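Local coordinates for beta-agarase AgaA (PDB 3WZ1), which hydrolyses beta-1,4-galactosidic linkages within agarose chains, releasing neoagarotetraose as its main product, at residues A[110-115]-A[259-264]; A[133-138]-A[148-153]. All coordinates share one frame; numbering follows the deposited sequence.

Contact 1 of 2, residues A[110-115]-A[259-264]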
ATOM      1  N   LEU A 110      -2.667   3.896  -9.688  1.00  8.79           N
ATOM      2  CA  LEU A 110      -3.888   3.257  -9.182  1.00  8.77           C
ATOM      3  C   LEU A 110      -4.704   2.648 -10.315  1.00  8.66           C
ATOM      4  O   LEU A 110      -4.740   3.186 -11.424  1.00  8.69           O
ATOM      5  CB  LEU A 110      -4.804   4.258  -8.492  1.00  8.84           C
ATOM      6  CG  LEU A 110      -4.200   5.246  -7.497  1.00  9.00           C
ATOM      7  CD1 LEU A 110      -5.295   6.096  -6.868  1.00  8.85           C
ATOM      8  CD2 LEU A 110      -3.353   4.542  -6.443  1.00  8.63           C
ATOM      9  N   SER A 111      -5.403   1.562 -10.027  1.00  8.55           N
ATOM     10  CA  SER A 111      -6.394   1.085 -10.961  1.00  8.56           C
ATOM     11  C   SER A 111      -7.568   2.063 -11.034  1.00  8.75           C
ATOM     12  O   SER A 111      -7.887   2.755 -10.064  1.00  8.74           O
ATOM     13  CB  SER A 111      -6.908  -0.287 -10.545  1.00  8.57           C
ATOM     14  OG  SER A 111      -7.637  -0.196  -9.326  1.00  9.01           O
ATOM     15  N   ASN A 112      -8.234   2.081 -12.198  1.00  9.20           N
ATOM     16  CA  ASN A 112      -9.387   2.931 -12.400  1.00  9.98           C
ATOM     17  C   ASN A 112     -10.629   2.153 -12.006  1.00 10.02           C
ATOM     18  O   ASN A 112     -11.456   1.781 -12.832  1.00 10.13           O
ATOM     19  CB  ASN A 112      -9.416   3.374 -13.855  1.00 10.50           C
ATOM     20  CG  ASN A 112     -10.515   4.362 -14.156  1.00 11.12           C
ATOM     21  OD1 ASN A 112     -11.309   4.750 -13.306  1.00 11.71           O
ATOM     22  ND2 ASN A 112     -10.549   4.782 -15.432  1.00 12.86           N
ATOM     23  N   MET A 113     -10.727   1.928 -10.701  1.00  9.61           N
ATOM     24  CA  MET A 113     -11.733   1.076 -10.110  1.00  9.30           C
ATOM     25  C   MET A 113     -12.141   1.609  -8.751  1.00  9.03           C
ATOM     26  O   MET A 113     -11.421   2.402  -8.128  1.00  9.22           O
ATOM     27  CB  MET A 113     -11.172  -0.334  -9.914  1.00  9.58           C
ATOM     28  CG  MET A 113     -10.658  -1.037 -11.149  1.00  9.49           C
ATOM     29  SD  MET A 113     -11.982  -1.600 -12.252  1.00  9.62           S
ATOM     30  CE  MET A 113     -12.275  -3.257 -11.613  1.00  9.88           C
ATOM     31  N   VAL A 114     -13.289   1.147  -8.259  1.00  8.68           N
ATOM     32  CA  VAL A 114     -13.728   1.491  -6.908  1.00  9.22           C
ATOM     33  C   VAL A 114     -12.989   0.704  -5.827  1.00  8.42           C
ATOM     34  O   VAL A 114     -13.110   0.976  -4.629  1.00  8.95           O
ATOM     35  CB  VAL A 114     -15.244   1.342  -6.721  1.00  9.25           C
ATOM     36  CG1 VAL A 114     -15.970   2.310  -7.643  1.00  9.62           C
ATOM     37  CG2 VAL A 114     -15.724  -0.100  -6.940  1.00  9.37           C
ATOM     38  N   LEU A 115     -12.264  -0.320  -6.261  1.00  8.35           N
ATOM     39  CA  LEU A 115     -11.381  -1.080  -5.385  1.00  8.50           C
ATOM     40  C   LEU A 115     -10.296  -0.208  -4.800  1.00  8.33           C
ATOM     41  O   LEU A 115      -9.834   0.732  -5.442  1.00  8.54           O
ATOM     42  CB  LEU A 115     -10.709  -2.183  -6.193  1.00  8.64           C
ATOM     43  CG  LEU A 115     -11.637  -3.195  -6.856  1.00  8.85           C
ATOM     44  CD1 LEU A 115     -10.894  -3.988  -7.906  1.00  9.08           C
ATOM     45  CD2 LEU A 115     -12.214  -4.114  -5.793  1.00  9.03           C
ATOM     46  N   PRO A 259      -9.635  -4.227 -19.598  1.00 12.10           N
ATOM     47  CA  PRO A 259      -8.204  -4.318 -19.329  1.00 12.79           C
ATOM     48  C   PRO A 259      -7.552  -2.959 -19.147  1.00 13.02           C
ATOM     49  O   PRO A 259      -6.441  -2.887 -18.625  1.00 13.76           O
ATOM     50  CB  PRO A 259      -7.646  -5.017 -20.571  1.00 12.89           C
ATOM     51  CG  PRO A 259      -8.633  -4.761 -21.633  1.00 13.06           C
ATOM     52  CD  PRO A 259      -9.959  -4.642 -20.977  1.00 12.81           C
ATOM     53  N   ASN A 260      -8.223  -1.905 -19.582  1.00 13.68           N
ATOM     54  CA  ASN A 260      -7.699  -0.556 -19.401  1.00 14.50           C
ATOM     55  C   ASN A 260      -8.040   0.062 -18.073  1.00 13.67           C
ATOM     56  O   ASN A 260      -7.527   1.151 -17.770  1.00 14.17           O
ATOM     57  CB  ASN A 260      -8.181   0.370 -20.520  1.00 16.30           C
ATOM     58  CG  ASN A 260      -7.469   0.110 -21.819  1.00 19.46           C
ATOM     59  OD1 ASN A 260      -6.971  -0.998 -22.066  1.00 24.03           O
ATOM     60  ND2 ASN A 260      -7.379   1.134 -22.655  1.00 21.53           N
ATOM     61  N   ARG A 261      -8.888  -0.597 -17.286  1.00 13.34           N
ATOM     62  CA  ARG A 261      -9.274  -0.099 -15.970  1.00 13.19           C
ATOM     63  C   ARG A 261      -8.926  -1.017 -14.822  1.00 11.86           C
ATOM     64  O   ARG A 261      -8.769  -0.547 -13.699  1.00 10.85           O
ATOM     65  CB  ARG A 261     -10.776   0.179 -15.953  1.00 16.07           C
ATOM     66  CG  ARG A 261     -11.121   1.421 -16.752  1.00 18.67           C
ATOM     67  CD  ARG A 261     -12.555   1.820 -16.513  1.00 21.03           C
ATOM     68  NE  ARG A 261     -13.462   0.975 -17.270  1.00 22.44           N
ATOM     69  CZ  ARG A 261     -14.771   0.936 -17.088  1.00 23.77           C
ATOM     70  NH1 ARG A 261     -15.319   1.683 -16.141  1.00 24.67           N
ATOM     71  NH2 ARG A 261     -15.524   0.121 -17.846  1.00 22.57           N
ATOM     72  N   ASN A 262      -8.783  -2.309 -15.096  1.00 10.30           N
ATOM     73  CA  ASN A 262      -8.881  -3.300 -14.028  1.00  9.83           C
ATOM     74  C   ASN A 262      -7.551  -3.630 -13.367  1.00  9.93           C
ATOM     75  O   ASN A 262      -7.478  -4.554 -12.557  1.00  9.62           O
ATOM     76  CB  ASN A 262      -9.565  -4.573 -14.575  1.00 10.13           C
ATOM     77  CG  ASN A 262      -8.725  -5.308 -15.606  1.00 10.12           C
ATOM     78  OD1 ASN A 262      -7.584  -4.957 -15.888  1.00 10.15           O
ATOM     79  ND2 ASN A 262      -9.301  -6.373 -16.173  1.00 10.91           N
ATOM     80  N   THR A 263      -6.509  -2.858 -13.667  1.00  9.23           N
ATOM     81  CA  THR A 263      -5.175  -3.203 -13.209  1.00  9.39           C
ATOM     82  C   THR A 263      -4.473  -2.025 -12.547  1.00  9.27           C
ATOM     83  O   THR A 263      -4.510  -0.893 -13.049  1.00 10.35           O
ATOM     84  CB  THR A 263      -4.320  -3.767 -14.365  1.00  9.70           C
ATOM     85  OG1 THR A 263      -5.011  -4.883 -14.945  1.00  9.90           O
ATOM     86  CG2 THR A 263      -2.976  -4.238 -13.880  1.00 10.01           C
ATOM     87  N   TYR A 264      -3.817  -2.348 -11.432  1.00  8.64           N
ATOM     88  CA  TYR A 264      -3.018  -1.418 -10.601  1.00  8.37           C
ATOM     89  C   TYR A 264      -1.569  -1.747 -10.867  1.00  8.51           C
ATOM     90  O   TYR A 264      -1.187  -2.910 -10.801  1.00  8.19           O
ATOM     91  CB  TYR A 264      -3.395  -1.674  -9.138  1.00  8.32           C
ATOM     92  CG  TYR A 264      -2.491  -1.210  -8.009  1.00  8.28           C
ATOM     93  CD1 TYR A 264      -1.886   0.049  -7.999  1.00  8.29           C
ATOM     94  CD2 TYR A 264      -2.307  -2.010  -6.897  1.00  8.18           C
ATOM     95  CE1 TYR A 264      -1.114   0.453  -6.936  1.00  8.41           C
ATOM     96  CE2 TYR A 264      -1.556  -1.590  -5.807  1.00  8.28           C
ATOM     97  CZ  TYR A 264      -0.933  -0.367  -5.842  1.00  8.40           C
ATOM     98  OH  TYR A 264      -0.166   0.047  -4.749  1.00  8.97           O
TER
HETATM   99  O   HOH W   1      -3.385   1.544 -13.574  1.00 14.24           O
HETATM  100  O   HOH W   2      -8.385   3.875 -17.126  1.00 21.04           O
HETATM  101  O   HOH W   3      -6.668   1.877 -14.795  1.00 26.07           O
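Met113 and Asn112 both close on the Arg261 backbone carbonyl oxygen, where two loops of the beta-jelly roll of this GH16 catalytic domain meet. Segment 110-115 joins strand 102-109 to strand 116-123 and makes an inverse gamma turn centred on Asn112; segment 259-264 leads into strand 264-276. The buried half of the contact is tight. Met113 has CG anti to its carbonyl carbon (chi1 -58°) and brings that atom to 3.2 Å from Arg261 O. From there the chain bends at both remaining torsions, and SD comes to 4.0 Å from Asn262 CA while Leu256 and Glu255 of helix 253-256 also touch the side chain. An alanine here would probably leave a gap between Asn262 and that helix, as CG, SD and CE would all be gone. Beside it, Ser111 CA makes a CA-H...O contact of 3.4 Å with Thr263 O, and Ser111 CB packs 4.0 Å from Tyr264 CB.

Toward the partly exposed side the fit relaxes. Asn112 N gives Arg261 O just a weak hydrogen bond of 3.1 Å. The Asn112 amide crosses the aliphatic part of Arg261 obliquely, with ND2 3.7 Å from Arg261 CG and the amide and guanidinium planes 71° apart. The two polar ends look elsewhere: Asn112 OD1 accepts from Asp139 N, and Arg261 NE forms a salt bridge with Asp258. Water fills in between the loops here, one molecule accepting from Asn112 ND2 and donating to Asn260 O, at 2.9 Å from each.

Contact 2 of 2, residues A[133-138]-A[148-153]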
ATOM      1  N   ILE A 133       0.173   3.735   0.292  1.00  8.31           N
ATOM      2  CA  ILE A 133      -0.860   3.956  -0.738  1.00  8.39           C
ATOM      3  C   ILE A 133      -2.118   3.200  -0.329  1.00  8.31           C
ATOM      4  O   ILE A 133      -2.097   1.971  -0.115  1.00  8.13           O
ATOM      5  CB  ILE A 133      -0.433   3.550  -2.171  1.00  8.28           C
ATOM      6  CG1 ILE A 133       0.798   4.327  -2.621  1.00  8.57           C
ATOM      7  CG2 ILE A 133      -1.600   3.732  -3.148  1.00  8.22           C
ATOM      8  CD1 ILE A 133       1.297   3.965  -3.995  1.00  8.89           C
ATOM      9  N   GLU A 134      -3.210   3.939  -0.179  1.00  8.40           N
ATOM     10  CA  GLU A 134      -4.554   3.370  -0.097  1.00  8.52           C
ATOM     11  C   GLU A 134      -5.458   4.383  -0.768  1.00  8.69           C
ATOM     12  O   GLU A 134      -5.659   5.480  -0.243  1.00  8.99           O
ATOM     13  CB  GLU A 134      -4.999   3.107   1.337  1.00  8.93           C
ATOM     14  CG  GLU A 134      -6.411   2.551   1.425  1.00  9.04           C
ATOM     15  CD  GLU A 134      -6.775   2.089   2.812  1.00  9.63           C
ATOM     16  OE1 GLU A 134      -6.944   2.933   3.729  1.00  9.94           O
ATOM     17  OE2 GLU A 134      -6.848   0.852   3.021  1.00 10.78           O
ATOM     18  N   ALA A 135      -5.961   4.038  -1.939  1.00  8.48           N
ATOM     19  CA  ALA A 135      -6.680   5.011  -2.721  1.00  8.62           C
ATOM     20  C   ALA A 135      -7.567   4.321  -3.728  1.00  8.87           C
ATOM     21  O   ALA A 135      -7.338   3.146  -4.077  1.00  8.50           O
ATOM     22  CB  ALA A 135      -5.695   5.919  -3.424  1.00  8.82           C
ATOM     23  N   TYR A 136      -8.574   5.055  -4.200  1.00  8.90           N
ATOM     24  CA  TYR A 136      -9.648   4.483  -5.011  1.00  9.29           C
ATOM     25  C   TYR A 136      -9.684   5.297  -6.299  1.00  9.64           C
ATOM     26  O   TYR A 136     -10.047   6.491  -6.266  1.00  9.99           O
ATOM     27  CB  TYR A 136     -10.978   4.509  -4.226  1.00  9.25           C
ATOM     28  CG  TYR A 136     -10.777   4.019  -2.804  1.00  9.12           C
ATOM     29  CD1 TYR A 136     -10.290   4.885  -1.828  1.00  9.07           C
ATOM     30  CD2 TYR A 136     -11.018   2.674  -2.431  1.00  9.13           C
ATOM     31  CE1 TYR A 136     -10.026   4.454  -0.547  1.00  9.37           C
ATOM     32  CE2 TYR A 136     -10.781   2.244  -1.137  1.00  9.00           C
ATOM     33  CZ  TYR A 136     -10.267   3.131  -0.197  1.00  8.82           C
ATOM     34  OH  TYR A 136      -9.999   2.749   1.101  1.00  9.87           O
ATOM     35  N   GLY A 137      -9.243   4.704  -7.403  1.00  9.81           N
ATOM     36  CA  GLY A 137      -9.012   5.448  -8.651  1.00 10.35           C
ATOM     37  C   GLY A 137     -10.215   5.742  -9.533  1.00 11.34           C
ATOM     38  O   GLY A 137     -10.087   6.511 -10.480  1.00 11.81           O
ATOM     39  N   SER A 138     -11.372   5.162  -9.203  1.00 10.86           N
ATOM     40  CA  SER A 138     -12.547   5.148 -10.086  1.00 11.42           C
ATOM     41  C   SER A 138     -12.911   6.492 -10.699  1.00 12.35           C
ATOM     42  O   SER A 138     -13.069   7.473  -9.978  1.00 11.75           O
ATOM     43  CB  SER A 138     -13.768   4.679  -9.323  1.00 11.39           C
ATOM     44  OG  SER A 138     -14.848   4.588 -10.230  1.00 11.73           O
ATOM     45  N   GLU A 148      -9.665  12.186  -6.536  1.00 10.44           N
ATOM     46  CA  GLU A 148      -8.689  13.241  -6.257  1.00 11.41           C
ATOM     47  C   GLU A 148      -7.995  13.107  -4.911  1.00 11.42           C
ATOM     48  O   GLU A 148      -7.245  14.024  -4.515  1.00 12.20           O
ATOM     49  CB  GLU A 148      -9.349  14.621  -6.405  1.00 12.53           C
ATOM     50  CG  GLU A 148      -9.730  14.877  -7.847  1.00 14.21           C
ATOM     51  CD  GLU A 148     -10.502  16.155  -8.098  1.00 16.32           C
ATOM     52  OE1 GLU A 148     -10.648  16.981  -7.190  1.00 18.00           O
ATOM     53  OE2 GLU A 148     -10.961  16.308  -9.251  1.00 18.96           O
ATOM     54  N   ARG A 149      -8.149  11.968  -4.229  1.00 10.54           N
ATOM     55  CA  ARG A 149      -7.676  11.817  -2.851  0.50 10.18           C
ATOM     56  C   ARG A 149      -6.749  10.585  -2.695  1.00 10.12           C
ATOM     57  O   ARG A 149      -6.970   9.558  -3.328  1.00  9.98           O
ATOM     58  CB  ARG A 149      -8.889  11.707  -1.911  0.50 10.25           C
ATOM     59  CG  ARG A 149      -9.948  12.816  -2.073  0.50 10.25           C
ATOM     60  CD  ARG A 149      -9.809  13.842  -0.984  0.50  9.59           C
ATOM     61  NE  ARG A 149     -10.211  15.259  -1.154  0.50  8.63           N
ATOM     62  CZ  ARG A 149     -10.793  15.912  -2.179  0.50  8.17           C
ATOM     63  NH1 ARG A 149     -11.208  15.373  -3.321  0.50  6.82           N
ATOM     64  NH2 ARG A 149     -10.960  17.210  -2.009  0.50  8.36           N
ATOM     65  N   LEU A 150      -5.755  10.701  -1.820  1.00  9.63           N
ATOM     66  CA  LEU A 150      -4.963   9.549  -1.320  1.00  9.29           C
ATOM     67  C   LEU A 150      -5.293   9.417   0.163  1.00  9.32           C
ATOM     68  O   LEU A 150      -5.256  10.401   0.905  1.00  9.65           O
ATOM     69  CB  LEU A 150      -3.469   9.806  -1.488  1.00  9.18           C
ATOM     70  CG  LEU A 150      -2.976   9.961  -2.926  1.00  9.12           C
ATOM     71  CD1 LEU A 150      -1.530  10.476  -2.949  1.00  9.51           C
ATOM     72  CD2 LEU A 150      -3.110   8.652  -3.715  1.00  9.51           C
ATOM     73  N   HIS A 151      -5.641   8.221   0.618  1.00  9.13           N
ATOM     74  CA  HIS A 151      -5.948   8.018   2.017  1.00  9.28           C
ATOM     75  C   HIS A 151      -4.628   7.750   2.736  1.00  9.65           C
ATOM     76  O   HIS A 151      -3.964   6.731   2.472  1.00  9.93           O
ATOM     77  CB  HIS A 151      -6.906   6.842   2.193  1.00  9.25           C
ATOM     78  CG  HIS A 151      -7.405   6.684   3.586  1.00  9.30           C
ATOM     79  ND1 HIS A 151      -7.538   5.454   4.187  1.00  9.28           N
ATOM     80  CD2 HIS A 151      -7.807   7.594   4.502  1.00  9.09           C
ATOM     81  CE1 HIS A 151      -7.987   5.610   5.416  1.00  9.60           C
ATOM     82  NE2 HIS A 151      -8.188   6.902   5.617  1.00  9.20           N
ATOM     83  N   LEU A 152      -4.248   8.658   3.628  1.00  9.39           N
ATOM     84  CA  LEU A 152      -2.983   8.556   4.376  1.00  9.51           C
ATOM     85  C   LEU A 152      -3.326   8.146   5.773  1.00  9.26           C
ATOM     86  O   LEU A 152      -3.906   8.933   6.512  1.00  9.31           O
ATOM     87  CB  LEU A 152      -2.265   9.898   4.394  1.00  9.83           C
ATOM     88  CG  LEU A 152      -2.041  10.556   3.026  1.00 10.60           C
ATOM     89  CD1 LEU A 152      -1.344  11.894   3.211  1.00 11.01           C
ATOM     90  CD2 LEU A 152      -1.254   9.664   2.092  1.00 10.83           C
ATOM     91  N   SER A 153      -3.002   6.916   6.151  1.00  9.22           N
ATOM     92  CA  SER A 153      -3.535   6.393   7.391  1.00  9.29           C
ATOM     93  C   SER A 153      -2.706   5.271   7.989  1.00  9.43           C
ATOM     94  O   SER A 153      -1.656   4.884   7.466  1.00  8.85           O
ATOM     95  CB  SER A 153      -5.006   5.970   7.205  1.00  9.81           C
ATOM     96  OG  SER A 153      -5.674   5.927   8.487  1.00 10.22           O
TER
HETATM   97  O   HOH W   4      -2.511   6.753   0.113  1.00  9.09           O
HETATM   98  O   HOH W   5      -9.083   7.732  -2.973  1.00  8.87           O
HETATM   99  O   HOH W   6      -7.531   8.121  -5.771  1.00 10.45           O
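Glu134, the predicted proton donor, meets His151 through both backbone and side chain, joining antiparallel strands 128-135 and 150-158. Glu134 ends an E-I-D-V-I-E run that starts at Glu129, the predicted nucleophile, and fits the ExDxxE signature of GH16. Glu134 O receives His151 N at 2.9 Å. Its side chain leaves with CG anti to the backbone N (chi1 178°) and runs alongside His151, both pointing the same way. His151 ND1 donates to the anti lone pair of Glu134 OE1 over 2.6 Å, with carboxylate and imidazole planes just 9° apart. Ala135 follows, its CB 3.8 Å from Leu150 CD2 in an apolar contact. At Tyr136 the strands part and water intervenes: one molecule accepts from Tyr136 N at 3.0 Å and lies 2.8 Å from Arg149 O.

Gln241 NE2 holds Glu134 OE2, Trp173 stacks on the His151 ring, and OE1 has a further weak bond to a bound glycerol. The side chain of Glu134 lies about 5 Å from that of Glu129. Bonds to both oxygens would hold the carboxylate against rotation, consistent with an acid kept in place opposite the predicted nucleophile.

In the fold
Both contacts are largely buried, their centres lying about 15 Å (contact 1) and about 10 Å (contact 2) from the centre of the chain. Contact 1 joins two loops distant in sequence through van der Waals packing, one weak backbone bond and bridging waters. Contact 2 pairs neighbouring strands at the predicted active site, with waters too, but also a backbone bond and a short, nearly coplanar His-carboxylate bond. Segment 110-115 leads into strand 116-123, antiparallel partner of the strand carrying the start of 133-138. The contacts touch: Leu110 CD1 packs 3.5 Å from Ala135 CB, and Met113 O lies 3.5 Å from Ser138 CB. The loop of contact 1 thus lies against the chain beyond the predicted acid.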